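PDB 6WI4: caspase-3 from Porites astreoides, which probably cleaves protein substrates after aspartate as a cysteine protease of the caspase family, acting in coral apoptosis. Local coordinates for residues P122-F127 / K224-F229; D185-L190 / S216-M221; E93-I96 / G101-A104. All coordinates share one frame; numbering follows the deposited sequence.

Interaction 1. Residues P122-F127 / K224-F229; sequences PKMFFF and KELYFF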
loop_
_atom_site.group_PDB
_atom_site.type_symbol
_atom_site.label_atom_id
_atom_site.label_comp_id
_atom_site.label_asym_id
_atom_site.label_seq_id
_atom_site.Cartn_x
_atom_site.Cartn_y
_atom_site.Cartn_z
ATOM N N PRO A 122 -3.016 0.111 14.990
ATOM C CA PRO A 122 -2.380 -0.340 13.745
ATOM C C PRO A 122 -2.283 0.777 12.720
ATOM O O PRO A 122 -3.250 1.502 12.460
ATOM C CB PRO A 122 -3.283 -1.484 13.270
ATOM C CG PRO A 122 -4.542 -1.365 14.054
ATOM C CD PRO A 122 -4.220 -0.666 15.329
ATOM N N LYS A 123 -1.094 0.906 12.142
ATOM C CA LYS A 123 -0.792 1.877 11.097
ATOM C C LYS A 123 -0.360 1.080 9.883
ATOM O O LYS A 123 0.750 0.536 9.862
ATOM C CB LYS A 123 0.297 2.845 11.554
ATOM C CG LYS A 123 -0.114 3.641 12.807
ATOM C CD LYS A 123 1.071 4.277 13.510
ATOM C CE LYS A 123 1.709 3.355 14.562
ATOM N NZ LYS A 123 0.901 3.256 15.817
ATOM N N MET A 124 -1.240 0.993 8.896
ATOM C CA MET A 124 -1.052 0.123 7.740
ATOM C C MET A 124 -0.628 0.947 6.537
ATOM O O MET A 124 -1.293 1.925 6.191
ATOM C CB MET A 124 -2.340 -0.627 7.419
ATOM C CG MET A 124 -2.805 -1.559 8.518
ATOM S SD MET A 124 -4.517 -2.060 8.274
ATOM C CE MET A 124 -5.342 -0.857 9.320
ATOM N N PHE A 125 0.448 0.529 5.880
ATOM C CA PHE A 125 0.919 1.169 4.659
ATOM C C PHE A 125 0.917 0.149 3.530
ATOM O O PHE A 125 1.428 -0.963 3.700
ATOM C CB PHE A 125 2.319 1.744 4.869
ATOM C CG PHE A 125 2.333 2.944 5.746
ATOM C CD1 PHE A 125 2.149 2.822 7.111
ATOM C CD2 PHE A 125 2.486 4.207 5.206
ATOM C CE1 PHE A 125 2.137 3.942 7.926
ATOM C CE2 PHE A 125 2.470 5.321 6.012
ATOM C CZ PHE A 125 2.299 5.186 7.375
ATOM N N PHE A 126 0.323 0.514 2.394
ATOM C CA PHE A 126 0.279 -0.340 1.213
ATOM C C PHE A 126 0.978 0.365 0.063
ATOM O O PHE A 126 0.676 1.526 -0.227
ATOM C CB PHE A 126 -1.161 -0.665 0.801
ATOM C CG PHE A 126 -1.970 -1.334 1.870
ATOM C CD1 PHE A 126 -2.652 -0.587 2.818
ATOM C CD2 PHE A 126 -2.080 -2.719 1.899
ATOM C CE1 PHE A 126 -3.412 -1.205 3.799
ATOM C CE2 PHE A 126 -2.836 -3.344 2.886
ATOM C CZ PHE A 126 -3.506 -2.583 3.829
ATOM N N PHE A 127 1.881 -0.339 -0.614
ATOM C CA PHE A 127 2.666 0.251 -1.693
ATOM C C PHE A 127 2.509 -0.569 -2.959
ATOM O O PHE A 127 2.817 -1.766 -2.961
ATOM C CB PHE A 127 4.153 0.307 -1.336
ATOM C CG PHE A 127 4.462 1.090 -0.111
ATOM C CD1 PHE A 127 4.588 2.463 -0.171
ATOM C CD2 PHE A 127 4.633 0.463 1.106
ATOM C CE1 PHE A 127 4.868 3.199 0.975
ATOM C CE2 PHE A 127 4.934 1.194 2.256
ATOM C CZ PHE A 127 5.051 2.562 2.184
ATOM N N LYS A 224 -0.014 -7.573 17.761
ATOM C CA LYS A 224 -1.239 -8.340 17.905
ATOM C C LYS A 224 -1.694 -8.761 16.517
ATOM O O LYS A 224 -1.211 -8.241 15.508
ATOM C CB LYS A 224 -2.335 -7.514 18.597
ATOM C CG LYS A 224 -1.923 -6.898 19.924
ATOM C CD LYS A 224 -3.035 -6.024 20.497
ATOM C CE LYS A 224 -2.585 -5.338 21.765
ATOM N NZ LYS A 224 -3.618 -4.378 22.259
ATOM N N GLU A 225 -2.646 -9.694 16.469
ATOM C CA GLU A 225 -3.333 -9.982 15.215
ATOM C C GLU A 225 -4.259 -8.824 14.861
ATOM O O GLU A 225 -4.904 -8.230 15.733
ATOM C CB GLU A 225 -4.128 -11.285 15.315
ATOM C CG GLU A 225 -3.320 -12.523 14.971
ATOM C CD GLU A 225 -2.447 -12.976 16.115
ATOM O OE1 GLU A 225 -3.003 -13.470 17.118
ATOM O OE2 GLU A 225 -1.208 -12.832 16.013
ATOM N N LEU A 226 -4.310 -8.492 13.579
ATOM C CA LEU A 226 -5.186 -7.436 13.077
ATOM C C LEU A 226 -6.333 -8.115 12.339
ATOM O O LEU A 226 -6.179 -8.547 11.197
ATOM C CB LEU A 226 -4.429 -6.469 12.173
ATOM C CG LEU A 226 -5.023 -5.082 11.899
ATOM C CD1 LEU A 226 -4.021 -4.240 11.122
ATOM C CD2 LEU A 226 -6.340 -5.151 11.160
ATOM N N TYR A 227 -7.479 -8.202 13.002
ATOM C CA TYR A 227 -8.727 -8.615 12.379
ATOM C C TYR A 227 -9.566 -7.378 12.101
ATOM O O TYR A 227 -9.783 -6.561 13.001
ATOM C CB TYR A 227 -9.511 -9.558 13.289
ATOM C CG TYR A 227 -8.916 -10.931 13.491
ATOM C CD1 TYR A 227 -9.172 -11.957 12.588
ATOM C CD2 TYR A 227 -8.141 -11.210 14.601
ATOM C CE1 TYR A 227 -8.652 -13.222 12.781
ATOM C CE2 TYR A 227 -7.618 -12.475 14.802
ATOM C CZ TYR A 227 -7.876 -13.471 13.887
ATOM O OH TYR A 227 -7.356 -14.733 14.075
ATOM N N PHE A 228 -10.039 -7.243 10.860
ATOM C CA PHE A 228 -10.886 -6.102 10.530
ATOM C C PHE A 228 -12.279 -6.224 11.140
ATOM O O PHE A 228 -12.943 -5.200 11.335
ATOM C CB PHE A 228 -10.957 -5.927 9.007
ATOM C CG PHE A 228 -9.690 -5.373 8.421
ATOM C CD1 PHE A 228 -9.381 -4.036 8.554
ATOM C CD2 PHE A 228 -8.791 -6.204 7.778
ATOM C CE1 PHE A 228 -8.207 -3.520 8.035
ATOM C CE2 PHE A 228 -7.611 -5.700 7.257
ATOM C CZ PHE A 228 -7.314 -4.367 7.381
ATOM N N PHE A 229 -12.717 -7.433 11.484
ATOM C CA PHE A 229 -14.032 -7.659 12.092
ATOM C C PHE A 229 -13.868 -8.675 13.208
ATOM O O PHE A 229 -14.278 -9.834 13.087
ATOM C CB PHE A 229 -15.039 -8.116 11.040
ATOM C CG PHE A 229 -15.231 -7.109 9.943
ATOM C CD1 PHE A 229 -16.106 -6.048 10.112
ATOM C CD2 PHE A 229 -14.504 -7.198 8.765
ATOM C CE1 PHE A 229 -16.275 -5.100 9.112
ATOM C CE2 PHE A 229 -14.666 -6.243 7.753
ATOM C CZ PHE A 229 -15.551 -5.197 7.932
#
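Leu226 drives its CD1 methyl into the notch between Pro122, just before the strand, and Met124 on it, both pointing toward 224-229. Leu226 CD1 lies 3.6 Å from Pro122 CB and equally 3.6 Å from Met124 SD, so one methyl group touches both. Leu226 and Met124 approach tip to tip, and the leucine reaches that far because its CG stands anti to the backbone N (chi1 -161°), which turns the branch toward Met124. The other methyl of Leu226, CD2, turns back to its own segment and sits 3.9 Å above the plane of the Phe228 ring, over its centre. Strand 123-128 is a central parallel strand of the caspase sheet, and 224-229 is the irregular segment after edge strand 217-220, whose Leu226 and Phe228 side chains reach back toward strand 123-128. Ile186 of helix 186-197 touches Met124, Leu226 and Phe228 alike, so the cluster is continued by that helix. Met124 also makes a Met-aromatic contact: Met124 SD is 3.7 Å from Phe228 CZ and approaches the ring obliquely, 70° off the normal. The methionine chain bends at its last torsion (chi3 -96°), which brings Met124 CE to 4.1 Å from Phe228 CE1. Ile84 of strand 83-88 and Val148 of strand 147-151, the strands on either side, also touch Met124.

Interaction 2. Residues D185-L190 / S216-M221; sequences DILRML and SSVVSM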
loop_
_atom_site.group_PDB
_atom_site.type_symbol
_atom_site.label_atom_id
_atom_site.label_comp_id
_atom_site.label_asym_id
_atom_site.label_seq_id
_atom_site.Cartn_x
_atom_site.Cartn_y
_atom_site.Cartn_z
ATOM N N ASP A 185 -6.869 -12.688 9.786
ATOM C CA ASP A 185 -6.050 -11.559 10.210
ATOM C C ASP A 185 -5.162 -11.099 9.057
ATOM O O ASP A 185 -4.950 -11.821 8.081
ATOM C CB ASP A 185 -5.208 -11.924 11.435
ATOM C CG ASP A 185 -4.100 -12.891 11.101
ATOM O OD1 ASP A 185 -3.001 -12.433 10.730
ATOM O OD2 ASP A 185 -4.329 -14.115 11.200
ATOM N N ILE A 186 -4.648 -9.868 9.168
ATOM C CA ILE A 186 -4.049 -9.241 7.988
ATOM C C ILE A 186 -2.783 -9.966 7.539
ATOM O O ILE A 186 -2.506 -10.036 6.340
ATOM C CB ILE A 186 -3.783 -7.745 8.229
ATOM C CG1 ILE A 186 -3.605 -7.042 6.875
ATOM C CG2 ILE A 186 -2.577 -7.527 9.137
ATOM C CD1 ILE A 186 -3.527 -5.508 6.989
ATOM N N LEU A 187 -1.982 -10.498 8.469
ATOM C CA LEU A 187 -0.755 -11.161 8.027
ATOM C C LEU A 187 -1.075 -12.438 7.268
ATOM O O LEU A 187 -0.445 -12.739 6.249
ATOM C CB LEU A 187 0.169 -11.449 9.211
ATOM C CG LEU A 187 0.768 -10.230 9.907
ATOM C CD1 LEU A 187 1.825 -10.691 10.885
ATOM C CD2 LEU A 187 1.388 -9.248 8.915
ATOM N N ARG A 188 -2.074 -13.190 7.725
ATOM C CA ARG A 188 -2.495 -14.364 6.970
ATOM C C ARG A 188 -3.045 -13.981 5.604
ATOM O O ARG A 188 -2.788 -14.670 4.609
ATOM C CB ARG A 188 -3.535 -15.142 7.766
ATOM C CG ARG A 188 -2.933 -15.856 8.944
ATOM C CD ARG A 188 -3.659 -17.141 9.245
ATOM N NE ARG A 188 -3.000 -17.832 10.345
ATOM C CZ ARG A 188 -3.421 -18.975 10.861
ATOM N NH1 ARG A 188 -2.752 -19.530 11.863
ATOM N NH2 ARG A 188 -4.510 -19.560 10.372
ATOM N N MET A 189 -3.797 -12.878 5.529
ATOM C CA MET A 189 -4.316 -12.455 4.237
ATOM C C MET A 189 -3.183 -12.035 3.314
ATOM O O MET A 189 -3.184 -12.382 2.129
ATOM C CB MET A 189 -5.323 -11.317 4.406
ATOM C CG MET A 189 -6.613 -11.768 5.061
ATOM S SD MET A 189 -8.002 -10.643 4.779
ATOM C CE MET A 189 -7.463 -9.235 5.749
ATOM N N LEU A 190 -2.194 -11.307 3.841
ATOM C CA LEU A 190 -1.081 -10.895 2.995
ATOM C C LEU A 190 -0.229 -12.091 2.561
ATOM O O LEU A 190 0.362 -12.063 1.477
ATOM C CB LEU A 190 -0.251 -9.827 3.716
ATOM C CG LEU A 190 -0.953 -8.461 3.812
ATOM C CD1 LEU A 190 -0.205 -7.529 4.757
ATOM C CD2 LEU A 190 -1.085 -7.804 2.448
ATOM N N SER A 216 5.431 -10.731 -3.426
ATOM C CA SER A 216 5.168 -9.567 -2.583
ATOM C C SER A 216 5.751 -9.810 -1.196
ATOM O O SER A 216 6.101 -10.936 -0.833
ATOM C CB SER A 216 3.670 -9.256 -2.502
ATOM O OG SER A 216 2.908 -10.366 -2.052
ATOM N N SER A 217 5.907 -8.733 -0.431
ATOM C CA SER A 217 6.573 -8.852 0.859
ATOM C C SER A 217 5.871 -7.982 1.886
ATOM O O SER A 217 5.371 -6.904 1.563
ATOM C CB SER A 217 8.058 -8.473 0.756
ATOM O OG SER A 217 8.238 -7.144 0.301
ATOM N N VAL A 218 5.823 -8.454 3.127
ATOM C CA VAL A 218 5.227 -7.683 4.206
ATOM C C VAL A 218 6.286 -7.458 5.271
ATOM O O VAL A 218 7.018 -8.388 5.630
ATOM C CB VAL A 218 3.967 -8.365 4.781
ATOM C CG1 VAL A 218 4.215 -9.794 5.239
ATOM C CG2 VAL A 218 3.405 -7.539 5.927
ATOM N N VAL A 219 6.392 -6.218 5.746
ATOM C CA VAL A 219 7.269 -5.864 6.858
ATOM C C VAL A 219 6.357 -5.566 8.037
ATOM O O VAL A 219 5.589 -4.595 8.000
ATOM C CB VAL A 219 8.155 -4.652 6.538
ATOM C CG1 VAL A 219 9.051 -4.337 7.734
ATOM C CG2 VAL A 219 9.006 -4.892 5.275
ATOM N N SER A 220 6.424 -6.376 9.094
ATOM C CA SER A 220 5.466 -6.247 10.186
ATOM C C SER A 220 6.165 -5.866 11.481
ATOM O O SER A 220 7.079 -6.564 11.931
ATOM C CB SER A 220 4.685 -7.540 10.399
ATOM O OG SER A 220 3.860 -7.388 11.547
ATOM N N MET A 221 5.734 -4.753 12.067
ATOM C CA MET A 221 6.016 -4.422 13.457
ATOM C C MET A 221 4.762 -4.570 14.316
ATOM O O MET A 221 4.670 -3.972 15.393
ATOM C CB MET A 221 6.584 -3.003 13.567
ATOM C CG MET A 221 8.018 -2.869 13.040
ATOM S SD MET A 221 8.105 -3.014 11.237
ATOM C CE MET A 221 9.602 -2.085 10.893
HETATM O O HOH W 1 2.337 -10.251 0.714
#
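Val218 CG2 is the shared apolar point of this contact, touched by two leucines one helical turn apart. Leu190 CD1 lies 3.8 Å and Leu187 CD2 4.0 Å from Val218 CG2, the Leu187 side chain crossing that of the valine at about a right angle. Val218 presents this methyl because CG2 stands anti to the backbone N, while CG1 takes the place between N and the carbonyl carbon (chi1 55°). Leu187 extends the apolar patch along the strand to Ser220: Leu187 CD2 lies 4.0 Å from Ser220 CB and Leu187 CD1 3.9 Å from Ser220 OG. That hydroxyl is bonded to Leu222 N, so its meeting with the leucine is plain van der Waals packing.

The polar link between the segments is made through a water. It donates to Leu190 O at 2.8 Å and is also hydrogen-bonded to Ser216 OG, bridging the helix backbone to the start of the strand segment.

Within the helix segment, Asp185 is the N-cap. Asp185 OD1 accepts from Arg188 N at 3.2 Å with a fairly straight N-H...O angle of 165°, the donor lying well above the carboxylate plane; a second bond, from Leu187 N, is weak. The cap ties down the first turn, from which Leu187 projects.

The first turn of the helix, 186-190, and strand 217-220 run nearly antiparallel (161°), their axes 9.7 Å apart at closest approach. Leu190 also reaches Ala150 and Val218 reaches Val148, both on the neighbouring strand 147-151. The arrangement is that of an alpha/beta sandwich, here the caspase fold, with a helix laid along the last, antiparallel strand at the edge of the mixed central sheet.

Interaction 3. Residues E93-I96 / G101-A104; sequences EGVI and GTMA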
loop_
_atom_site.group_PDB
_atom_site.type_symbol
_atom_site.label_atom_id
_atom_site.label_comp_id
_atom_site.label_asym_id
_atom_site.label_seq_id
_atom_site.Cartn_x
_atom_site.Cartn_y
_atom_site.Cartn_z
ATOM N N GLU A 93 14.437 1.408 -5.139
ATOM C CA GLU A 93 14.666 0.842 -3.814
ATOM C C GLU A 93 14.701 1.942 -2.756
ATOM O O GLU A 93 15.549 2.841 -2.803
ATOM C CB GLU A 93 15.956 0.024 -3.779
ATOM C CG GLU A 93 16.013 -0.866 -2.558
ATOM C CD GLU A 93 17.053 -1.962 -2.651
ATOM O OE1 GLU A 93 17.315 -2.592 -1.606
ATOM O OE2 GLU A 93 17.599 -2.184 -3.756
ATOM N N GLY A 94 13.754 1.883 -1.822
ATOM C CA GLY A 94 13.669 2.837 -0.739
ATOM C C GLY A 94 12.938 4.124 -1.048
ATOM O O GLY A 94 12.789 4.955 -0.142
ATOM N N VAL A 95 12.477 4.332 -2.286
ATOM C CA VAL A 95 11.896 5.613 -2.670
ATOM C C VAL A 95 10.599 5.401 -3.443
ATOM O O VAL A 95 10.380 4.368 -4.081
ATOM C CB VAL A 95 12.864 6.479 -3.515
ATOM C CG1 VAL A 95 14.143 6.762 -2.748
ATOM C CG2 VAL A 95 13.177 5.816 -4.834
ATOM N N ILE A 96 9.742 6.420 -3.392
ATOM C CA ILE A 96 8.563 6.492 -4.244
ATOM C C ILE A 96 8.593 7.827 -4.974
ATOM O O ILE A 96 9.292 8.768 -4.581
ATOM C CB ILE A 96 7.232 6.330 -3.467
ATOM C CG1 ILE A 96 7.149 7.313 -2.301
ATOM C CG2 ILE A 96 7.050 4.879 -2.999
ATOM C CD1 ILE A 96 6.276 8.535 -2.592
ATOM N N GLY A 101 9.313 13.987 -8.786
ATOM C CA GLY A 101 10.581 13.399 -8.397
ATOM C C GLY A 101 10.419 12.443 -7.230
ATOM O O GLY A 101 9.307 12.129 -6.804
ATOM N N THR A 102 11.562 12.017 -6.700
ATOM C CA THR A 102 11.606 10.948 -5.714
ATOM C C THR A 102 11.634 11.489 -4.291
ATOM O O THR A 102 12.127 12.589 -4.023
ATOM C CB THR A 102 12.829 10.049 -5.923
ATOM O OG1 THR A 102 14.026 10.833 -5.808
ATOM C CG2 THR A 102 12.790 9.397 -7.281
ATOM N N MET A 103 11.110 10.685 -3.373
ATOM C CA MET A 103 11.258 10.932 -1.950
ATOM C C MET A 103 11.419 9.598 -1.241
ATOM O O MET A 103 10.954 8.562 -1.719
ATOM C CB MET A 103 10.068 11.704 -1.368
ATOM C CG MET A 103 8.726 11.107 -1.714
ATOM S SD MET A 103 7.325 12.033 -1.057
ATOM C CE MET A 103 7.613 11.868 0.696
ATOM N N ALA A 104 12.091 9.632 -0.096
ATOM C CA ALA A 104 12.331 8.411 0.662
ATOM C C ALA A 104 11.057 7.947 1.354
ATOM O O ALA A 104 10.324 8.748 1.936
ATOM C CB ALA A 104 13.428 8.637 1.699
#
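Ile96 and Met103 form an antiparallel hydrogen-bonded pair, each backbone giving and taking one bond. Ile96 N donates to Met103 O at 3.0 Å, and Met103 N to Ile96 O at 2.9 Å; both run nearly along the C=O axis. Next to them, Val95 and Ala104 make a non-hydrogen-bonded pair with their CA atoms 4.4 Å apart.

CA-H...O contacts supplement these bonds. Val95 CA lies 3.2 Å from Met103 O, so this carbonyl receives an N-H and a C-H together; Ile96 O likewise takes Thr102 CA at 3.4 Å. At the open end of the hairpin, Ala104 CA approaches Gly94 O.

Apolar contact comes from Ile96 and Met103, whose side chains lie alongside each other and point the same way. Ile96 CD1 is 3.7 Å from Met103 CG and 4.0 Å from Met103 SD. Met103 CG sits between the backbone N and the carbonyl carbon (chi1 51°), where it meets Ile96 CD1.

This beta hairpin, 95-98 with 101-104, belongs to a small antiparallel sheet completed by strand 91-92, apart from the main one. Its Ile96-Met103 face packs on Leu108 of helix 105-110, and Met103 continues onto Ile65 and Arg66 of helix 62-73.

Overall arrangement
Interactions 1 and 2 adjoin, their centres about 8 Å apart, and both involve strands of the central sheet: the first is fully buried at strand 123-128, the second partly buried at the edge strand 217-220. Helix 186-197 links them, since Leu226 O probably bonds to Ile186 N. Along the chain, interaction 2 is nested within the loop that interaction 1 closes. Interaction 3 lies about 23 Å away, centre to centre, from interaction 1, on the opposite side of the chain's centre, in a separate small sheet. Its local pairing rests on backbone hydrogen bonds, whereas the two long-range contacts depend on apolar side chains, joined in interaction 2 by a bridging water.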